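Local coordinates for protein lysozyme (Asticcacaulis excentricus, PDB 6H9D) that belongs to the phage lysozyme family, forms the muramidase domain of SpmX and probably hydrolyses peptidoglycan, in a protein linked to cell morphogenesis and stalk synthesis, at residues C88-I93 with R137-E142; Y36-S41 with R58-P63; N70-P75 with D100-V105; R21-Q26 with G45-A50; Q78-A83 with S144-P149. All coordinates share one frame; numbering follows the deposited sequence.

Interaction 1: residues C88-I93 with R137-E142; sequences CFNIGI and RRRASE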
# COMPACT_ATOMS: atom_id res chain seq x y z
N CYS A 88 2.66 3.09 1.45
CA CYS A 88 3.90 2.35 1.59
C CYS A 88 3.81 0.98 0.89
O CYS A 88 4.74 0.59 0.22
CB CYS A 88 4.29 2.19 3.05
SG CYS A 88 5.89 1.35 3.20
N PHE A 89 2.66 0.29 0.99
CA PHE A 89 2.42 -0.95 0.28
C PHE A 89 2.56 -0.74 -1.23
O PHE A 89 3.12 -1.57 -1.95
CB PHE A 89 1.03 -1.51 0.62
CG PHE A 89 0.71 -2.86 0.04
CD1 PHE A 89 1.54 -3.95 0.27
CD2 PHE A 89 -0.43 -3.06 -0.73
CE1 PHE A 89 1.25 -5.19 -0.26
CE2 PHE A 89 -0.72 -4.30 -1.27
CZ PHE A 89 0.10 -5.38 -1.01
N ASN A 90 2.03 0.39 -1.72
CA ASN A 90 1.97 0.64 -3.14
C ASN A 90 3.37 0.99 -3.67
O ASN A 90 3.74 0.52 -4.73
CB ASN A 90 0.95 1.75 -3.43
CG ASN A 90 0.82 2.07 -4.90
OD1 ASN A 90 0.88 3.23 -5.29
ND2 ASN A 90 0.68 1.04 -5.72
N ILE A 91 4.12 1.86 -2.98
CA ILE A 91 5.39 2.36 -3.55
C ILE A 91 6.57 1.49 -3.08
O ILE A 91 7.67 1.62 -3.60
CB ILE A 91 5.62 3.86 -3.26
CG1 ILE A 91 5.95 4.13 -1.80
CG2 ILE A 91 4.43 4.69 -3.73
CD1 ILE A 91 6.60 5.47 -1.57
N GLY A 92 6.34 0.64 -2.08
CA GLY A 92 7.39 -0.20 -1.51
C GLY A 92 8.09 0.47 -0.33
O GLY A 92 8.22 1.69 -0.27
N ILE A 93 8.58 -0.35 0.60
CA ILE A 93 9.19 0.12 1.83
C ILE A 93 10.43 0.97 1.53
O ILE A 93 10.64 1.98 2.17
CB ILE A 93 9.55 -1.05 2.74
CG1 ILE A 93 8.30 -1.63 3.42
CG2 ILE A 93 10.60 -0.65 3.77
CD1 ILE A 93 8.50 -3.02 3.96
N ARG A 137 -6.18 8.37 -8.97
CA ARG A 137 -7.36 7.89 -8.22
C ARG A 137 -6.90 7.34 -6.86
O ARG A 137 -7.49 7.69 -5.85
CB ARG A 137 -8.07 6.81 -9.03
CG ARG A 137 -8.68 7.29 -10.33
CD ARG A 137 -9.58 6.26 -11.01
NE ARG A 137 -10.72 5.87 -10.20
CZ ARG A 137 -11.59 4.91 -10.51
NH1 ARG A 137 -11.39 4.13 -11.55
NH2 ARG A 137 -12.66 4.74 -9.77
N ARG A 138 -5.86 6.53 -6.86
CA ARG A 138 -5.36 5.93 -5.63
C ARG A 138 -4.94 7.01 -4.62
O ARG A 138 -5.31 6.95 -3.46
CB ARG A 138 -4.22 4.95 -5.90
CG ARG A 138 -3.75 4.24 -4.64
CD ARG A 138 -2.77 3.11 -4.89
NE ARG A 138 -2.49 2.43 -3.64
CZ ARG A 138 -2.53 1.12 -3.49
NH1 ARG A 138 -2.74 0.35 -4.54
NH2 ARG A 138 -2.39 0.60 -2.28
N ARG A 139 -4.12 7.95 -5.09
CA ARG A 139 -3.62 9.03 -4.25
C ARG A 139 -4.75 9.86 -3.66
O ARG A 139 -4.69 10.27 -2.50
CB ARG A 139 -2.67 9.93 -5.05
CG ARG A 139 -1.39 9.24 -5.49
CD ARG A 139 -0.92 8.22 -4.47
NE ARG A 139 0.18 7.41 -4.96
CZ ARG A 139 0.35 6.12 -4.68
NH1 ARG A 139 -0.51 5.50 -3.89
NH2 ARG A 139 1.39 5.46 -5.17
N ALA A 140 -5.78 10.10 -4.46
CA ALA A 140 -6.93 10.91 -3.98
C ALA A 140 -7.57 10.19 -2.78
O ALA A 140 -7.79 10.81 -1.74
CB ALA A 140 -7.88 11.14 -5.09
N SER A 141 -7.80 8.88 -2.91
CA SER A 141 -8.37 8.06 -1.82
C SER A 141 -7.44 8.02 -0.60
O SER A 141 -7.90 8.14 0.54
CB SER A 141 -8.70 6.67 -2.28
OG SER A 141 -9.63 6.67 -3.32
N GLU A 142 -6.13 7.84 -0.82
CA GLU A 142 -5.18 7.76 0.31
C GLU A 142 -5.12 9.11 1.03
O GLU A 142 -5.12 9.20 2.27
CB GLU A 142 -3.81 7.31 -0.20
CG GLU A 142 -3.78 5.82 -0.52
CD GLU A 142 -2.58 5.32 -1.31
OE1 GLU A 142 -1.92 6.14 -1.92
OE2 GLU A 142 -2.36 4.09 -1.34

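Interaction 2: residues Y36-S41 with R58-P63; sequences YGHTFS and RFDLLP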
# COMPACT_ATOMS: atom_id res chain seq x y z
N TYR A 36 -5.15 -11.21 -3.69
CA TYR A 36 -4.85 -9.83 -4.03
C TYR A 36 -3.35 -9.65 -4.23
O TYR A 36 -2.70 -8.97 -3.46
CB TYR A 36 -5.37 -8.90 -2.94
CG TYR A 36 -6.85 -9.02 -2.69
CD1 TYR A 36 -7.78 -8.58 -3.62
CD2 TYR A 36 -7.32 -9.58 -1.52
CE1 TYR A 36 -9.14 -8.72 -3.40
CE2 TYR A 36 -8.67 -9.72 -1.28
CZ TYR A 36 -9.59 -9.31 -2.23
OH TYR A 36 -10.91 -9.43 -1.95
N GLY A 37 -2.81 -10.34 -5.23
CA GLY A 37 -1.38 -10.27 -5.59
C GLY A 37 -0.48 -11.03 -4.63
O GLY A 37 0.67 -10.69 -4.55
N HIS A 38 -1.01 -12.04 -3.95
CA HIS A 38 -0.21 -12.82 -2.97
C HIS A 38 0.67 -13.84 -3.69
O HIS A 38 0.17 -14.47 -4.60
CB HIS A 38 -1.12 -13.46 -1.92
CG HIS A 38 -0.36 -14.33 -0.98
ND1 HIS A 38 0.30 -13.82 0.09
CD2 HIS A 38 -0.10 -15.64 -0.98
CE1 HIS A 38 0.89 -14.79 0.72
NE2 HIS A 38 0.67 -15.89 0.09
N THR A 39 1.90 -14.02 -3.23
CA THR A 39 2.80 -14.99 -3.90
C THR A 39 3.54 -15.91 -2.93
O THR A 39 3.73 -17.03 -3.28
CB THR A 39 3.87 -14.25 -4.71
OG1 THR A 39 4.59 -13.39 -3.83
CG2 THR A 39 3.31 -13.45 -5.87
N PHE A 40 3.93 -15.43 -1.76
CA PHE A 40 4.82 -16.21 -0.87
C PHE A 40 4.33 -17.64 -0.58
O PHE A 40 5.17 -18.50 -0.55
CB PHE A 40 5.34 -15.37 0.30
CG PHE A 40 4.44 -15.24 1.49
CD1 PHE A 40 4.17 -16.32 2.30
CD2 PHE A 40 3.89 -14.02 1.84
CE1 PHE A 40 3.37 -16.19 3.42
CE2 PHE A 40 3.09 -13.90 2.96
CZ PHE A 40 2.83 -14.98 3.74
N SER A 41 3.04 -17.85 -0.38
CA SER A 41 2.52 -19.22 -0.13
C SER A 41 1.58 -19.66 -1.26
O SER A 41 0.93 -20.68 -1.10
CB SER A 41 1.85 -19.32 1.21
OG SER A 41 0.63 -18.62 1.21
N ARG A 58 -3.49 -9.64 4.53
CA ARG A 58 -3.04 -9.19 5.85
C ARG A 58 -1.63 -9.73 6.12
O ARG A 58 -0.84 -9.06 6.75
CB ARG A 58 -4.04 -9.56 6.94
CG ARG A 58 -5.35 -8.78 6.85
CD ARG A 58 -6.49 -9.39 7.65
NE ARG A 58 -7.68 -8.55 7.64
CZ ARG A 58 -7.90 -7.58 8.54
NH1 ARG A 58 -6.99 -7.34 9.46
NH2 ARG A 58 -9.02 -6.88 8.51
N PHE A 59 -1.31 -10.93 5.61
CA PHE A 59 0.08 -11.43 5.72
C PHE A 59 1.04 -10.51 4.95
O PHE A 59 2.06 -10.13 5.45
CB PHE A 59 0.24 -12.84 5.16
CG PHE A 59 -0.46 -13.94 5.93
CD1 PHE A 59 -0.81 -13.78 7.27
CD2 PHE A 59 -0.74 -15.14 5.31
CE1 PHE A 59 -1.45 -14.79 7.95
CE2 PHE A 59 -1.38 -16.16 6.00
CZ PHE A 59 -1.71 -16.00 7.33
N ASP A 60 0.67 -10.15 3.72
CA ASP A 60 1.51 -9.34 2.86
C ASP A 60 1.70 -7.94 3.49
O ASP A 60 2.67 -7.26 3.22
CB ASP A 60 0.94 -9.30 1.44
CG ASP A 60 1.07 -10.64 0.70
OD1 ASP A 60 2.03 -11.37 1.00
OD2 ASP A 60 0.20 -10.95 -0.14
N LEU A 61 0.72 -7.48 4.27
CA LEU A 61 0.78 -6.13 4.86
C LEU A 61 1.62 -6.10 6.14
O LEU A 61 2.03 -5.03 6.54
CB LEU A 61 -0.63 -5.64 5.13
CG LEU A 61 -1.45 -5.30 3.89
CD1 LEU A 61 -2.88 -4.95 4.27
CD2 LEU A 61 -0.79 -4.18 3.13
N LEU A 62 1.91 -7.25 6.77
CA LEU A 62 2.62 -7.31 8.05
C LEU A 62 3.92 -6.52 7.98
O LEU A 62 4.15 -5.70 8.85
CB LEU A 62 2.90 -8.76 8.46
CG LEU A 62 1.71 -9.54 8.99
CD1 LEU A 62 2.08 -11.01 9.23
CD2 LEU A 62 1.16 -8.93 10.27
N PRO A 63 4.82 -6.73 6.99
CA PRO A 63 6.06 -5.97 6.92
C PRO A 63 5.86 -4.48 6.60
O PRO A 63 6.69 -3.66 6.98
CB PRO A 63 6.89 -6.64 5.83
CG PRO A 63 5.89 -7.45 5.04
CD PRO A 63 4.76 -7.79 5.97
O HOH W 1 -2.13 -10.35 -0.94
O HOH W 2 3.33 -12.53 -1.00

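Interaction 3: residues N70-P75 with D100-V105; sequences NLVHTP and DVLRRV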
# COMPACT_ATOMS: atom_id res chain seq x y z
N ASN A 70 8.05 1.64 12.25
CA ASN A 70 9.48 1.85 12.52
C ASN A 70 10.00 3.14 11.88
O ASN A 70 10.90 3.72 12.46
CB ASN A 70 10.33 0.68 12.04
CG ASN A 70 10.01 -0.63 12.74
OD1 ASN A 70 9.34 -0.66 13.76
ND2 ASN A 70 10.47 -1.72 12.16
N LEU A 71 9.42 3.55 10.75
CA LEU A 71 9.96 4.72 10.01
C LEU A 71 9.33 6.03 10.48
O LEU A 71 9.96 7.05 10.30
CB LEU A 71 9.73 4.48 8.53
CG LEU A 71 10.60 3.39 7.93
CD1 LEU A 71 10.30 3.25 6.46
CD2 LEU A 71 12.06 3.72 8.14
N VAL A 72 8.13 5.96 11.04
CA VAL A 72 7.44 7.20 11.49
C VAL A 72 7.72 7.43 12.98
O VAL A 72 7.38 6.57 13.75
CB VAL A 72 5.94 7.18 11.16
CG1 VAL A 72 5.24 8.40 11.72
CG2 VAL A 72 5.72 7.09 9.66
N HIS A 73 8.29 8.58 13.31
CA HIS A 73 8.64 8.94 14.71
C HIS A 73 7.60 9.86 15.33
O HIS A 73 7.65 10.05 16.54
CB HIS A 73 10.02 9.60 14.74
CG HIS A 73 11.02 8.85 13.96
ND1 HIS A 73 11.31 7.54 14.23
CD2 HIS A 73 11.76 9.19 12.89
CE1 HIS A 73 12.21 7.12 13.38
NE2 HIS A 73 12.50 8.11 12.55
N THR A 74 6.72 10.46 14.53
CA THR A 74 5.70 11.34 15.14
C THR A 74 4.48 10.50 15.47
O THR A 74 4.32 9.44 14.88
CB THR A 74 5.31 12.48 14.19
OG1 THR A 74 4.60 11.90 13.11
CG2 THR A 74 6.49 13.27 13.67
N PRO A 75 3.59 10.95 16.38
CA PRO A 75 2.38 10.21 16.69
C PRO A 75 1.44 10.24 15.48
O PRO A 75 1.43 11.19 14.76
CB PRO A 75 1.77 10.97 17.86
CG PRO A 75 2.92 11.78 18.39
CD PRO A 75 3.72 12.15 17.17
N ASP A 100 9.85 12.06 0.25
CA ASP A 100 9.34 13.36 0.64
C ASP A 100 8.18 13.19 1.65
O ASP A 100 8.15 13.87 2.67
CB ASP A 100 8.88 14.15 -0.60
CG ASP A 100 8.15 13.38 -1.71
OD1 ASP A 100 7.85 12.16 -1.56
OD2 ASP A 100 7.86 14.01 -2.74
N VAL A 101 7.24 12.29 1.33
CA VAL A 101 6.05 12.03 2.18
C VAL A 101 6.47 11.74 3.61
O VAL A 101 6.01 12.40 4.54
CB VAL A 101 5.19 10.89 1.62
CG1 VAL A 101 4.06 10.51 2.57
CG2 VAL A 101 4.65 11.25 0.24
N LEU A 102 7.37 10.77 3.80
CA LEU A 102 7.80 10.38 5.14
C LEU A 102 8.52 11.55 5.83
O LEU A 102 8.34 11.75 7.03
CB LEU A 102 8.74 9.17 5.05
CG LEU A 102 9.36 8.74 6.38
CD1 LEU A 102 8.29 8.39 7.38
CD2 LEU A 102 10.32 7.57 6.21
N ARG A 103 9.35 12.28 5.10
CA ARG A 103 10.08 13.40 5.67
C ARG A 103 9.11 14.42 6.28
O ARG A 103 9.28 14.86 7.41
CB ARG A 103 10.95 14.08 4.61
CG ARG A 103 12.43 13.74 4.71
CD ARG A 103 13.22 14.36 3.57
NE ARG A 103 13.78 13.34 2.68
CZ ARG A 103 13.48 13.23 1.39
NH1 ARG A 103 12.63 14.07 0.83
NH2 ARG A 103 14.04 12.28 0.66
N ARG A 104 8.10 14.78 5.50
CA ARG A 104 7.08 15.72 5.91
C ARG A 104 6.35 15.19 7.13
O ARG A 104 6.17 15.90 8.12
CB ARG A 104 6.09 15.98 4.77
CG ARG A 104 6.55 17.03 3.77
CD ARG A 104 7.92 17.57 4.13
NE ARG A 104 8.77 17.72 2.95
CZ ARG A 104 10.10 17.68 2.98
NH1 ARG A 104 10.74 17.48 4.13
NH2 ARG A 104 10.79 17.83 1.86
N VAL A 105 5.92 13.93 7.06
CA VAL A 105 5.22 13.32 8.18
C VAL A 105 6.06 13.46 9.45
O VAL A 105 5.53 13.79 10.51
CB VAL A 105 4.89 11.84 7.92
CG1 VAL A 105 4.59 11.09 9.20
CG2 VAL A 105 3.76 11.71 6.93

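Interaction 4: residues R21-Q26 with G45-A50; sequences RQQASQ and GARVTA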
# COMPACT_ATOMS: atom_id res chain seq x y z
N ARG A 21 -8.13 -12.62 -7.44
CA ARG A 21 -7.87 -13.77 -8.31
C ARG A 21 -8.14 -15.01 -7.46
O ARG A 21 -7.35 -15.29 -6.57
CB ARG A 21 -6.44 -13.77 -8.85
CG ARG A 21 -6.11 -12.56 -9.72
CD ARG A 21 -6.92 -12.48 -11.01
NE ARG A 21 -6.69 -13.64 -11.87
CZ ARG A 21 -5.66 -13.77 -12.69
NH1 ARG A 21 -4.75 -12.81 -12.76
NH2 ARG A 21 -5.53 -14.85 -13.44
N GLN A 22 -9.24 -15.70 -7.72
CA GLN A 22 -9.64 -16.87 -6.91
C GLN A 22 -8.80 -18.09 -7.25
O GLN A 22 -8.78 -18.98 -6.46
CB GLN A 22 -11.11 -17.21 -7.14
CG GLN A 22 -12.07 -16.44 -6.25
CD GLN A 22 -13.34 -16.16 -6.99
OE1 GLN A 22 -13.69 -16.84 -7.95
NE2 GLN A 22 -14.06 -15.14 -6.57
N GLN A 23 -8.12 -18.07 -8.39
CA GLN A 23 -7.33 -19.25 -8.81
C GLN A 23 -5.88 -18.86 -9.04
O GLN A 23 -5.64 -17.85 -9.65
CB GLN A 23 -7.93 -19.85 -10.08
CG GLN A 23 -7.08 -20.97 -10.66
CD GLN A 23 -7.47 -22.30 -10.07
OE1 GLN A 23 -8.62 -22.72 -10.14
NE2 GLN A 23 -6.51 -22.97 -9.46
N ALA A 24 -4.96 -19.68 -8.57
CA ALA A 24 -3.51 -19.44 -8.71
C ALA A 24 -3.15 -19.38 -10.19
O ALA A 24 -3.49 -20.31 -10.91
CB ALA A 24 -2.75 -20.54 -8.03
N SER A 25 -2.50 -18.30 -10.59
CA SER A 25 -2.02 -18.10 -11.98
C SER A 25 -0.50 -17.95 -11.94
O SER A 25 -0.00 -17.34 -11.00
CB SER A 25 -2.71 -16.96 -12.65
OG SER A 25 -2.14 -15.74 -12.27
N GLN A 26 0.20 -18.47 -12.94
CA GLN A 26 1.67 -18.48 -12.94
C GLN A 26 2.24 -17.19 -13.52
O GLN A 26 1.74 -16.71 -14.54
CB GLN A 26 2.19 -19.71 -13.67
CG GLN A 26 3.68 -19.93 -13.49
CD GLN A 26 4.07 -21.33 -13.88
OE1 GLN A 26 3.51 -21.90 -14.80
NE2 GLN A 26 5.01 -21.90 -13.16
N GLY A 45 -2.39 -24.59 -8.55
CA GLY A 45 -3.70 -25.26 -8.34
C GLY A 45 -4.46 -24.76 -7.12
O GLY A 45 -5.55 -25.25 -6.83
N ALA A 46 -3.88 -23.82 -6.39
CA ALA A 46 -4.52 -23.27 -5.17
C ALA A 46 -5.75 -22.44 -5.53
O ALA A 46 -5.78 -21.86 -6.59
CB ALA A 46 -3.53 -22.47 -4.38
N ARG A 47 -6.74 -22.44 -4.65
CA ARG A 47 -7.97 -21.65 -4.86
C ARG A 47 -8.26 -20.89 -3.56
O ARG A 47 -7.95 -21.43 -2.50
CB ARG A 47 -9.14 -22.57 -5.23
CG ARG A 47 -9.01 -23.31 -6.55
CD ARG A 47 -10.22 -24.19 -6.87
NE ARG A 47 -10.67 -24.23 -8.26
CZ ARG A 47 -11.86 -24.65 -8.67
NH1 ARG A 47 -12.82 -24.91 -7.80
NH2 ARG A 47 -12.10 -24.82 -9.96
N VAL A 48 -8.81 -19.68 -3.65
CA VAL A 48 -9.13 -18.91 -2.42
C VAL A 48 -10.52 -18.30 -2.50
O VAL A 48 -10.95 -17.93 -3.57
CB VAL A 48 -8.13 -17.77 -2.18
CG1 VAL A 48 -6.74 -18.25 -1.81
CG2 VAL A 48 -8.08 -16.82 -3.34
N THR A 49 -11.16 -18.18 -1.34
CA THR A 49 -12.40 -17.40 -1.22
C THR A 49 -12.00 -15.95 -0.92
O THR A 49 -10.82 -15.69 -0.64
CB THR A 49 -13.25 -17.88 -0.04
OG1 THR A 49 -12.48 -17.72 1.14
CG2 THR A 49 -13.65 -19.33 -0.16
N ALA A 50 -12.96 -15.03 -0.98
CA ALA A 50 -12.66 -13.63 -0.64
C ALA A 50 -12.09 -13.59 0.78
O ALA A 50 -11.18 -12.86 1.01
CB ALA A 50 -13.91 -12.81 -0.77
O HOH W 3 -3.78 -22.86 -10.38

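Interaction 5: residues Q78-A83 with S144-P149; sequences QNQFDA and SLFLTP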
# COMPACT_ATOMS: atom_id res chain seq x y z
N GLN A 78 -5.25 6.79 13.62
CA GLN A 78 -5.48 5.52 12.91
C GLN A 78 -5.62 5.76 11.40
O GLN A 78 -5.07 5.00 10.66
CB GLN A 78 -6.73 4.83 13.43
CG GLN A 78 -7.02 3.51 12.73
CD GLN A 78 -5.99 2.48 13.10
OE1 GLN A 78 -5.72 2.24 14.26
NE2 GLN A 78 -5.41 1.86 12.09
N ASN A 79 -6.35 6.80 11.00
CA ASN A 79 -6.54 7.13 9.56
C ASN A 79 -5.20 7.44 8.91
O ASN A 79 -5.00 7.02 7.80
CB ASN A 79 -7.54 8.26 9.36
CG ASN A 79 -8.94 7.87 9.74
OD1 ASN A 79 -9.23 6.70 9.89
ND2 ASN A 79 -9.82 8.83 9.91
N GLN A 80 -4.32 8.17 9.60
CA GLN A 80 -3.04 8.54 9.02
C GLN A 80 -2.22 7.27 8.79
O GLN A 80 -1.62 7.07 7.73
CB GLN A 80 -2.29 9.51 9.91
CG GLN A 80 -2.83 10.94 9.87
CD GLN A 80 -2.23 11.77 10.98
OE1 GLN A 80 -1.73 11.27 11.98
NE2 GLN A 80 -2.25 13.08 10.79
N PHE A 81 -2.25 6.39 9.78
CA PHE A 81 -1.51 5.14 9.74
C PHE A 81 -2.01 4.26 8.59
O PHE A 81 -1.23 3.79 7.82
CB PHE A 81 -1.62 4.39 11.07
CG PHE A 81 -0.78 3.15 11.10
CD1 PHE A 81 0.60 3.25 11.15
CD2 PHE A 81 -1.36 1.90 10.90
CE1 PHE A 81 1.39 2.11 11.12
CE2 PHE A 81 -0.57 0.76 10.88
CZ PHE A 81 0.81 0.88 10.96
N ASP A 82 -3.34 4.09 8.51
CA ASP A 82 -3.99 3.28 7.49
C ASP A 82 -3.59 3.78 6.09
O ASP A 82 -3.24 3.00 5.23
CB ASP A 82 -5.51 3.33 7.64
CG ASP A 82 -6.10 2.46 8.74
OD1 ASP A 82 -5.36 1.62 9.32
OD2 ASP A 82 -7.29 2.63 8.99
N ALA A 83 -3.70 5.09 5.87
CA ALA A 83 -3.34 5.70 4.56
C ALA A 83 -1.84 5.51 4.26
O ALA A 83 -1.49 5.26 3.10
CB ALA A 83 -3.70 7.16 4.52
N SER A 144 -7.39 11.50 1.06
CA SER A 144 -8.68 11.72 1.74
C SER A 144 -8.66 11.08 3.12
O SER A 144 -8.92 11.75 4.12
CB SER A 144 -9.86 11.23 0.96
OG SER A 144 -10.12 12.11 -0.12
N LEU A 145 -8.31 9.79 3.18
CA LEU A 145 -8.28 9.08 4.45
C LEU A 145 -7.24 9.73 5.37
O LEU A 145 -7.51 9.98 6.56
CB LEU A 145 -7.95 7.60 4.21
CG LEU A 145 -7.87 6.73 5.47
CD1 LEU A 145 -9.21 6.75 6.22
CD2 LEU A 145 -7.49 5.30 5.14
N PHE A 146 -6.04 9.95 4.83
CA PHE A 146 -4.91 10.47 5.58
C PHE A 146 -5.31 11.74 6.34
O PHE A 146 -4.86 11.95 7.47
CB PHE A 146 -3.73 10.79 4.66
CG PHE A 146 -2.50 11.30 5.37
CD1 PHE A 146 -1.64 10.42 6.03
CD2 PHE A 146 -2.19 12.65 5.36
CE1 PHE A 146 -0.51 10.89 6.68
CE2 PHE A 146 -1.04 13.11 5.99
CZ PHE A 146 -0.21 12.24 6.67
N LEU A 147 -6.11 12.60 5.69
CA LEU A 147 -6.48 13.90 6.21
C LEU A 147 -7.85 13.87 6.93
O LEU A 147 -8.36 14.90 7.25
CB LEU A 147 -6.50 14.90 5.05
CG LEU A 147 -5.16 15.20 4.40
CD1 LEU A 147 -5.33 16.05 3.16
CD2 LEU A 147 -4.21 15.85 5.38
N THR A 148 -8.44 12.70 7.16
CA THR A 148 -9.68 12.60 7.97
C THR A 148 -9.30 12.39 9.44
O THR A 148 -8.59 11.44 9.78
CB THR A 148 -10.57 11.45 7.48
OG1 THR A 148 -10.79 11.61 6.07
CG2 THR A 148 -11.88 11.35 8.23
N PRO A 149 -9.72 13.28 10.36
CA PRO A 149 -9.41 13.11 11.79
C PRO A 149 -9.75 11.73 12.40
O PRO A 149 -10.81 11.19 12.07
CB PRO A 149 -10.32 14.17 12.45
CG PRO A 149 -10.45 15.26 11.40
CD PRO A 149 -10.46 14.52 10.07

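Interaction 1: residues C88-I93 with R137-E142
Asn90 and Arg138 mark the nearest approach of the two helical backbones, yet their CA atoms are 9.4 Å apart, so the interval is spanned by side chains, chiefly the long Arg138. Arg138 has CG anti to its backbone N (chi1 -176°) and runs extended to NE. Its guanidinium lies nearly parallel to the Asn90 amide, the planes 3° apart, in a stack where the two side chains run antiparallel alongside each other. Asn90 CB sits over one face of the Arg138 guanidinium, offset toward its rim and 3.5 Å from Arg138 NE. The contact joins the C-terminal end of helix 78-91, closed by Gly92 with positive phi, to helix 133-146 in the helical lobe of the phage lysozyme fold. Glu142 holds Arg138 firmly: Arg138 NE donates to Glu142 OE2 at 2.8 Å and 162°, from above the carboxylate plane. Ser86 OG adds a bond to Arg138 NH2 and one to Glu142 OE2. Arg139 NH1 joins the network by a short, bent salt bridge to Glu142 OE1, and Arg139 NE donates to Trp120 O. The end of Arg139 lies beside Ile91 CG2, but its NH2 is modelled too close to the Asn90 amide oxygen and its position is doubtful.

Interaction 2: residues Y36-S41 with R58-P63
His38 and Asp60 supply the direct polar link between the loop 36-41 and the helical segment 58-63. CG anti to the backbone N (chi1 176°) carries the His38 ring toward helix 50-71, and the ring's own rotation points ND1 at the carboxylate, where it donates to Asp60 OD2 over 2.9 Å. The N-H...O angle is 150°; the acceptor lies close to the ring plane, and the donor arrives on the syn side of the oxygen. At the other ring nitrogen, His38 NE2 accepts from Ser41 N, well out of the ring plane at 3.1 Å, and also pairs with Ser41 OG, so both nitrogens are engaged and the ring's rotation is fixed.

Water-mediated bonds widen the grip on the carboxylate. One water donates to both Tyr36 O and Asp60 OD2, and a second donates to Asp60 OD1 and accepts from Thr39 N.

Apolar packing sets Phe40 CZ against Phe59 CB at 3.6 Å, the two side chains crossing at about a right angle. Separately, the Phe40 edge faces a carboxylate oxygen, CD2 lying 3.3 Å from Asp60 OD1. His38 CE1 lies above one face of the Phe40 ring, toward its rim.

This His-carboxylate hydrogen bond ties the loop following strand 32-35 to helix 50-71, the long interlobe helix of T4-type phage lysozymes; T4 lysozyme itself has a comparable histidine-aspartate pair.

Interaction 3: residues N70-P75 with D100-V105
Leu71, Val72 and Thr74 meet Leu102 and Val105 in a largely aliphatic contact; the ring flanking it is the His73 imidazole, which has Leu71 O 3.6 Å above one face, offset toward the rim. Leu71 O also touches Leu102 CD1 at 3.6 Å and accepts a hydrogen bond from Asn106 ND2. The second methyl of Leu102, CD2, lies 3.9 Å from Leu71 CB, so both Leu102 methyls rest on the end of the helix, at Leu71. Leu102 CG, anti to its backbone N (chi1 175°), carries these methyls toward Leu71 and Val72. Val72 is the first residue to leave helical geometry: its CG2 meets chiefly Leu102 CD1, at 3.7 Å, and its CG1 meets Val105 CG1, also at 3.7 Å, the two valines crossing at about a right angle. The contact thus packs the C-terminal end of the long helix 50-71, and the loop leaving it, against helix 100-106 within the helical lobe of the phage lysozyme fold. Phe96 of helix 93-97 touches both Leu71 and Leu102 and extends the apolar patch; on the helix 110-116 side, Ala113 touches Val105. Further along the loop, Thr74 makes a polar addition, its OG1 giving a weak hydrogen bond to Val105 O at 3.3 Å. The same carbonyl oxygen is equally near Thr74 CG2, while His73 N donates to Asn106 OD1.

Interaction 4: residues R21-Q26 with G45-A50
Gln23 and Arg47 form a single antiparallel beta bridge, a non-hydrogen-bonded pair with CA atoms 4.7 Å apart. The backbone bonds flank it: Val48 N donates to Gln22 O at 2.9 Å, and Ala24 N to Ala46 O at 3.1 Å. Gln22 O also receives a CA-H...O contact from Arg47 CA. The chain turns a corner at Gln23, so the bridge sits where strands 21-22 and 24-26 part. It fastens the loop leading to helix 50-71 onto the beta-hairpin of strands 24-26 and 32-35, with Ala46 and Val48 resting on Ile34. Outward, the bend of Gln23 at chi2 (89°) turns CD toward Arg47. Gln23 OE1 accepts from Arg47 NE over 3.2 Å; amide and guanidinium planes stand 64° apart. The amide's other end, NE2, donates to a water that also bonds Ala24 O and Gly45 N, bridging Gly45 in the loop to strand 24-26. Elsewhere, Ala24 CB lies 4.2 Å from Ala46 CB, and Val48 CG2 rests 3.6 Å from Arg21 O.

Interaction 5: residues Q78-A83 with S144-P149
Gln80 and Phe146 lie at the tight end of the contact, where the two backbones come to 4.4 Å between CA atoms. CG anti to the backbone N (chi1 -178°) swings the Phe146 ring toward helix 78-91, and Gln80 CG lies over one face in a CH-pi contact, 4.2 Å from the ring centroid. Ala83 CB lies near the plane of the same ring at its edge and packs against Phe146 CB at 3.6 Å. Leu145 fits beside it, CD2 against Asp82 CB at 3.7 Å and CD1 beside the Asn79 amide. Asn79 CB is tightly packed too, 3.3 Å from Leu145 O.

The exposed side is more open and polar. Here Asn79 ND2 donates to Thr148 O at 2.9 Å, nearly straight at 164°. The acceptor lies in the amide plane of Asn79, but the donor stands above the carbonyl plane. Thr148 OG1 in turn bonds Ser144 O, steadying the chain end after the helix.

Other polar groups turn to neighbours: Gln80 OE1 accepts from Thr77 N, and Asp82 OD2 bonds Ser7 OG. The contact packs the first turns of helix 78-91 on the end of helix 133-146, while Val110 of helix 110-116 touches both Gln80 and Phe146.

In the fold
Interactions 1 and 5 join the same two helices, 78-91 and 133-146, at levels whose centres are 12 Å apart; Glu142 O touches Ala83 CB between them. Interaction 3 adjoins interaction 5 through Val105 CG2 and Phe146 CZ, 4.0 Å apart, so helix 100-106 also reaches helix 133-146. Helix 50-71 carries interaction 2 on its middle and leads to interaction 3 at its end, with centres 23 Å apart. Phe89 CG and Leu61 CD2, 3.7 Å apart, connect interactions 1 and 2, and bound glycerol, probably from the crystallisation liquor, lies near Phe89 and Gly37. Interaction 4, in the beta-hairpin lobe, has its centre 14 Å from that of interaction 2, their segments interleaving along the chain, but about 36 Å from that of interaction 3.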